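Local coordinates for tetratricopeptide TPR_2 repeat protein (Thermobaculum terrenum, PDB 5DJS) that is of unknown function but combines tetratricopeptide repeats with a GT-B fold of glycosyl transferase family 41 and holds uridine-5'-diphosphate in a pocket, at residues G334-L339 with L404-D409; A413-P418 with T423-A428. The protein carries 1 engineered substitution. All coordinates share one frame; numbering follows the deposited sequence.

Contact 1 of 2, residues G334-L339 with L404-D409; sequences GCFNRL and LATYND. With UDP (uridine-5'-diphosphate), chain E.
In the UDP-binding half of the GT-B fold, where strand 332-335 runs out into the ligand pocket, Phe336 meets Tyr407 and Thr406 of 404-409, the segment that carries the last part of helix 400-405. The phenyl ring comes in over one face of the Tyr407 ring, with CE2 3.5 Å above that plane and over its centre. The planes are inclined at 50°, an oblique pairing in which Phe336 CD2 lies 3.4 Å from Tyr407 CZ. With CG of Phe336 anti to its own carbonyl carbon (chi1 -55°), the ring is sent toward 404-409 while the main chain goes on to the diphosphate. Thr406 OG1 approaches obliquely, 3.6 Å from Phe336 CE2, but its hydrogen bond goes to Leu403 O, a link within its own turn.

Such a strand-end loop is where a Rossmann-like domain characteristically receives a nucleotide. Tyrosine suits its place because it offers a broad face to Phe336 and a hydroxyl at the far end: a water 2.7 Å from Tyr407 OH also accepts a hydrogen bond from Phe336 N, tying the strand end to the tyrosine. Farther along, Arg338 NE donates to UDP O1A at 3.0 Å, the oxygen lying in the guanidinium plane, while Arg338 NH1 bonds to Tyr123 OH.

Contact 2 of 2, residues A413-P418 with T423-A428; sequences ALDTLP and TTSLEA. With UDP (uridine-5'-diphosphate), chain E.
Apolar packing between strand 412-414 and helix 423-430 rests on two alanines, Ala413 and Ala428, whose CB atoms meet at 4.1 Å. Both CB atoms point at the opposite segment, and with methyls this small the CA atoms come within 7.0 Å of each other. The two elements open a beta-alpha-beta unit that returns through strand 435-438, where Val435 touches both alanines.

The polar link is made through water. Asp415 OD1 and Ser425 OG are 3.9 Å apart, and a water hydrogen-bonded to both bridges them, donating to Asp415 OD1 at 3.0 Å. It also donates to Thr424 OG1. Asp415 has CG anti to the backbone N (chi1 180°), which brings the carboxylate to the helix start; OD1 also accepts from Gly421 N, and OD2 bonds to Thr448 and Ser420. An aspartate suits this buried place because its two oxygens can gather so many donors.

Ligand bonds come from the first turns of the helix. Thr424 N donates to UDP O1B at 3.3 Å, with a weak bond from Thr423 N to the same oxygen. On the ribose, Thr423 OG1 donates to UDP O3' at 2.5 Å, and Glu427, extended beyond CG, accepts from UDP O2' through OE2, although the modelled 2.4 Å is too short to be trusted in detail. Glu427 OE2 is also in a salt bridge with Arg400.

Placing the beta-phosphate at a helix N-terminus, where the first amide N-H groups have no carbonyl of the helix to receive them, probably lets the helix dipole help offset its negative charge, while the glutamate carboxylate one turn on, an acceptor for hydroxyl protons, suits the ribose.

Overall arrangement
Both contacts are buried and belong to the parallel sheet of the UDP-binding domain, in which strands 332-335 and 412-414 are neighbours; their centres lie 9 Å apart. Contact 1 is mainly aromatic, and its own ligand bonds go to the alpha-phosphate through Arg338. Contact 2 pairs small methyls and a water-centred polar group, while its helix serves the beta-phosphate and ribose. They join directly: Gly334 O and Leu414 N, 2.7 Å apart, probably form a sheet hydrogen bond, and Tyr407 CE1 packs 3.3 Å from Ala428 CB. Tyr407 therefore lies between Phe336 and helix 423-430, linking the two contacts, both of which touch UDP.

Contact 1 of 2, residues G334-L339 with L404-D409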
# COMPACT_ATOMS: atom_id res chain seq x y z
N GLY A 334 -5.66 -5.30 -19.47
CA GLY A 334 -5.33 -5.88 -18.16
C GLY A 334 -5.23 -4.86 -17.04
O GLY A 334 -4.80 -3.72 -17.26
N CYS A 335 -5.66 -5.25 -15.84
CA CYS A 335 -5.51 -4.43 -14.62
C CYS A 335 -5.40 -5.32 -13.40
O CYS A 335 -6.40 -5.85 -12.92
CB CYS A 335 -6.67 -3.45 -14.45
SG CYS A 335 -6.53 -2.50 -12.92
N PHE A 336 -4.18 -5.47 -12.88
CA PHE A 336 -3.91 -6.40 -11.79
C PHE A 336 -3.85 -5.71 -10.41
O PHE A 336 -3.07 -6.10 -9.53
CB PHE A 336 -2.64 -7.22 -12.08
CG PHE A 336 -2.65 -7.95 -13.39
CD1 PHE A 336 -3.84 -8.24 -14.09
CD2 PHE A 336 -1.45 -8.39 -13.93
CE1 PHE A 336 -3.81 -8.92 -15.30
CE2 PHE A 336 -1.42 -9.08 -15.14
CZ PHE A 336 -2.60 -9.34 -15.82
N ASN A 337 -4.72 -4.72 -10.23
CA ASN A 337 -4.79 -3.93 -9.01
C ASN A 337 -5.84 -4.45 -8.00
O ASN A 337 -6.82 -5.11 -8.37
CB ASN A 337 -5.07 -2.47 -9.37
CG ASN A 337 -3.85 -1.77 -9.92
OD1 ASN A 337 -2.78 -1.83 -9.32
ND2 ASN A 337 -3.99 -1.10 -11.04
N ARG A 338 -5.58 -4.14 -6.72
CA ARG A 338 -6.52 -4.38 -5.61
C ARG A 338 -7.93 -3.89 -5.94
O ARG A 338 -8.10 -2.86 -6.62
CB ARG A 338 -6.05 -3.63 -4.35
CG ARG A 338 -4.78 -4.16 -3.71
CD ARG A 338 -4.48 -3.53 -2.35
NE ARG A 338 -3.85 -2.19 -2.42
CZ ARG A 338 -4.37 -1.05 -1.97
NH1 ARG A 338 -5.58 -1.01 -1.41
NH2 ARG A 338 -3.69 0.08 -2.09
N LEU A 339 -8.93 -4.61 -5.43
CA LEU A 339 -10.32 -4.31 -5.76
C LEU A 339 -10.81 -2.98 -5.20
O LEU A 339 -11.72 -2.36 -5.78
CB LEU A 339 -11.23 -5.46 -5.32
CG LEU A 339 -10.91 -6.81 -6.01
CD1 LEU A 339 -11.77 -7.91 -5.43
CD2 LEU A 339 -11.08 -6.75 -7.53
N LEU A 404 3.61 -12.02 -12.94
CA LEU A 404 4.48 -11.40 -13.95
C LEU A 404 4.36 -12.10 -15.33
O LEU A 404 4.23 -11.44 -16.37
CB LEU A 404 5.94 -11.40 -13.48
CG LEU A 404 6.60 -10.20 -12.77
CD1 LEU A 404 5.66 -9.06 -12.44
CD2 LEU A 404 7.35 -10.66 -11.53
N ALA A 405 4.38 -13.43 -15.31
CA ALA A 405 4.29 -14.23 -16.54
C ALA A 405 2.98 -14.01 -17.31
O ALA A 405 3.00 -14.06 -18.53
CB ALA A 405 4.49 -15.72 -16.23
N THR A 406 1.86 -13.74 -16.61
CA THR A 406 0.56 -13.50 -17.29
C THR A 406 0.46 -12.14 -17.97
O THR A 406 -0.52 -11.88 -18.66
CB THR A 406 -0.68 -13.66 -16.35
OG1 THR A 406 -0.67 -12.64 -15.35
CG2 THR A 406 -0.74 -15.05 -15.71
N TYR A 407 1.44 -11.25 -17.78
CA TYR A 407 1.53 -10.04 -18.61
C TYR A 407 1.86 -10.34 -20.08
O TYR A 407 1.53 -9.53 -20.96
CB TYR A 407 2.56 -9.06 -18.05
CG TYR A 407 2.02 -8.14 -16.99
CD1 TYR A 407 1.18 -7.08 -17.32
CD2 TYR A 407 2.37 -8.30 -15.64
CE1 TYR A 407 0.69 -6.22 -16.35
CE2 TYR A 407 1.88 -7.45 -14.66
CZ TYR A 407 1.05 -6.40 -15.03
OH TYR A 407 0.56 -5.56 -14.07
N ASN A 408 2.50 -11.49 -20.33
CA ASN A 408 2.74 -11.95 -21.71
C ASN A 408 1.47 -12.10 -22.53
O ASN A 408 1.51 -11.90 -23.75
CB ASN A 408 3.50 -13.29 -21.71
CG ASN A 408 4.97 -13.13 -21.37
OD1 ASN A 408 5.59 -12.12 -21.70
ND2 ASN A 408 5.55 -14.15 -20.74
N ASP A 409 0.36 -12.45 -21.86
CA ASP A 409 -0.96 -12.54 -22.49
C ASP A 409 -1.77 -11.23 -22.49
O ASP A 409 -2.94 -11.26 -22.87
CB ASP A 409 -1.76 -13.66 -21.82
CG ASP A 409 -1.01 -15.00 -21.80
OD1 ASP A 409 -0.15 -15.24 -22.68
OD2 ASP A 409 -1.29 -15.83 -20.91
N1 UDP E . 0.41 -9.59 -6.28
C2 UDP E . 0.43 -11.01 -6.28
N3 UDP E . -0.66 -11.70 -6.68
C4 UDP E . -1.77 -11.06 -7.09
C5 UDP E . -1.82 -9.67 -7.11
C6 UDP E . -0.71 -8.95 -6.69
O2 UDP E . 1.44 -11.66 -5.91
O4 UDP E . -2.76 -11.70 -7.45
C1' UDP E . 1.61 -8.83 -5.84
C2' UDP E . 2.15 -8.04 -7.02
O2' UDP E . 3.57 -8.21 -7.01
C3' UDP E . 1.68 -6.61 -6.77
C4' UDP E . 1.44 -6.52 -5.26
O4' UDP E . 1.33 -7.88 -4.80
O3' UDP E . 2.62 -5.64 -7.21
C5' UDP E . 0.19 -5.76 -4.82
O5' UDP E . -0.13 -4.66 -5.66
PA UDP E . -1.58 -3.95 -5.54
O1A UDP E . -1.69 -3.43 -4.12
O2A UDP E . -2.60 -4.93 -6.07
O3A UDP E . -1.59 -2.69 -6.56
PB UDP E . -0.51 -1.50 -6.55
O1B UDP E . 0.84 -2.15 -6.53
O2B UDP E . -0.74 -0.81 -7.86
O3B UDP E . -0.84 -0.66 -5.34
O HOH W 1 -1.68 -3.98 -14.10

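Contact 2 of 2, residues A413-P418 with T423-A428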
# COMPACT_ATOMS: atom_id res chain seq x y z
N ALA A 413 -2.00 -2.46 -20.40
CA ALA A 413 -2.43 -2.39 -19.00
C ALA A 413 -3.17 -1.09 -18.73
O ALA A 413 -2.80 -0.03 -19.23
CB ALA A 413 -1.25 -2.51 -18.08
N LEU A 414 -4.23 -1.18 -17.93
CA LEU A 414 -5.03 -0.01 -17.55
C LEU A 414 -4.85 0.26 -16.07
O LEU A 414 -4.95 -0.65 -15.25
CB LEU A 414 -6.51 -0.25 -17.85
CG LEU A 414 -6.86 -0.53 -19.32
CD1 LEU A 414 -8.32 -0.93 -19.46
CD2 LEU A 414 -6.55 0.67 -20.19
N ASP A 415 -4.57 1.52 -15.73
CA ASP A 415 -4.34 1.93 -14.34
C ASP A 415 -5.62 2.47 -13.73
O ASP A 415 -6.47 3.00 -14.44
CB ASP A 415 -3.25 3.00 -14.30
CG ASP A 415 -2.94 3.49 -12.89
OD1 ASP A 415 -2.82 2.64 -11.98
OD2 ASP A 415 -2.81 4.73 -12.71
N THR A 416 -5.74 2.35 -12.41
CA THR A 416 -6.94 2.78 -11.69
C THR A 416 -6.95 4.27 -11.35
O THR A 416 -5.91 4.94 -11.34
CB THR A 416 -7.13 1.97 -10.40
OG1 THR A 416 -5.90 1.96 -9.66
CG2 THR A 416 -7.51 0.53 -10.72
N LEU A 417 -8.15 4.77 -11.09
CA LEU A 417 -8.37 6.11 -10.56
C LEU A 417 -9.52 6.04 -9.52
O LEU A 417 -10.32 5.11 -9.57
CB LEU A 417 -8.71 7.08 -11.68
CG LEU A 417 -9.86 6.68 -12.63
CD1 LEU A 417 -10.94 7.75 -12.75
CD2 LEU A 417 -9.31 6.34 -14.01
N PRO A 418 -9.60 6.98 -8.58
CA PRO A 418 -8.61 8.06 -8.35
C PRO A 418 -7.32 7.63 -7.62
O PRO A 418 -6.40 8.46 -7.51
CB PRO A 418 -9.40 9.05 -7.47
CG PRO A 418 -10.36 8.19 -6.73
CD PRO A 418 -10.77 7.12 -7.70
N THR A 423 3.14 -0.44 -7.99
CA THR A 423 4.01 -1.58 -8.24
C THR A 423 3.44 -2.47 -9.35
O THR A 423 4.22 -3.07 -10.09
CB THR A 423 4.48 -2.34 -6.95
OG1 THR A 423 4.25 -3.74 -7.10
CG2 THR A 423 3.84 -1.85 -5.66
N THR A 424 2.11 -2.51 -9.52
CA THR A 424 1.52 -3.27 -10.64
C THR A 424 1.89 -2.60 -11.96
O THR A 424 2.18 -3.27 -12.95
CB THR A 424 -0.02 -3.44 -10.57
OG1 THR A 424 -0.66 -2.17 -10.71
CG2 THR A 424 -0.46 -4.11 -9.28
N SER A 425 1.88 -1.27 -11.98
CA SER A 425 2.28 -0.53 -13.18
C SER A 425 3.74 -0.77 -13.54
O SER A 425 4.06 -1.01 -14.71
CB SER A 425 2.04 0.96 -13.00
OG SER A 425 0.72 1.15 -12.55
N LEU A 426 4.61 -0.73 -12.53
CA LEU A 426 6.02 -1.01 -12.73
C LEU A 426 6.22 -2.45 -13.20
O LEU A 426 7.02 -2.71 -14.10
CB LEU A 426 6.81 -0.73 -11.45
CG LEU A 426 8.31 -1.03 -11.49
CD1 LEU A 426 9.03 -0.10 -12.45
CD2 LEU A 426 8.88 -0.89 -10.10
N GLU A 427 5.49 -3.39 -12.60
CA GLU A 427 5.55 -4.78 -13.01
C GLU A 427 5.16 -4.98 -14.47
O GLU A 427 5.76 -5.80 -15.16
CB GLU A 427 4.65 -5.65 -12.12
CG GLU A 427 5.25 -5.91 -10.74
CD GLU A 427 4.30 -6.60 -9.79
OE1 GLU A 427 3.06 -6.60 -10.04
OE2 GLU A 427 4.79 -7.14 -8.79
N ALA A 428 4.16 -4.24 -14.93
CA ALA A 428 3.72 -4.28 -16.33
C ALA A 428 4.86 -3.85 -17.25
O ALA A 428 5.23 -4.60 -18.16
CB ALA A 428 2.49 -3.40 -16.55
N1 UDP E . 0.41 -9.59 -6.28
C2 UDP E . 0.43 -11.01 -6.28
N3 UDP E . -0.66 -11.70 -6.68
C4 UDP E . -1.77 -11.06 -7.09
C5 UDP E . -1.82 -9.67 -7.11
C6 UDP E . -0.71 -8.95 -6.69
O2 UDP E . 1.44 -11.66 -5.91
O4 UDP E . -2.76 -11.70 -7.45
C1' UDP E . 1.61 -8.83 -5.84
C2' UDP E . 2.15 -8.04 -7.02
O2' UDP E . 3.57 -8.21 -7.01
C3' UDP E . 1.68 -6.61 -6.77
C4' UDP E . 1.44 -6.52 -5.26
O4' UDP E . 1.33 -7.88 -4.80
O3' UDP E . 2.62 -5.64 -7.21
C5' UDP E . 0.19 -5.76 -4.82
O5' UDP E . -0.13 -4.66 -5.66
PA UDP E . -1.58 -3.95 -5.54
O1A UDP E . -1.69 -3.43 -4.12
O2A UDP E . -2.60 -4.93 -6.07
O3A UDP E . -1.59 -2.69 -6.56
PB UDP E . -0.51 -1.50 -6.55
O1B UDP E . 0.84 -2.15 -6.53
O2B UDP E . -0.74 -0.81 -7.86
O3B UDP E . -0.84 -0.66 -5.34
O HOH W 2 -1.83 -0.13 -12.36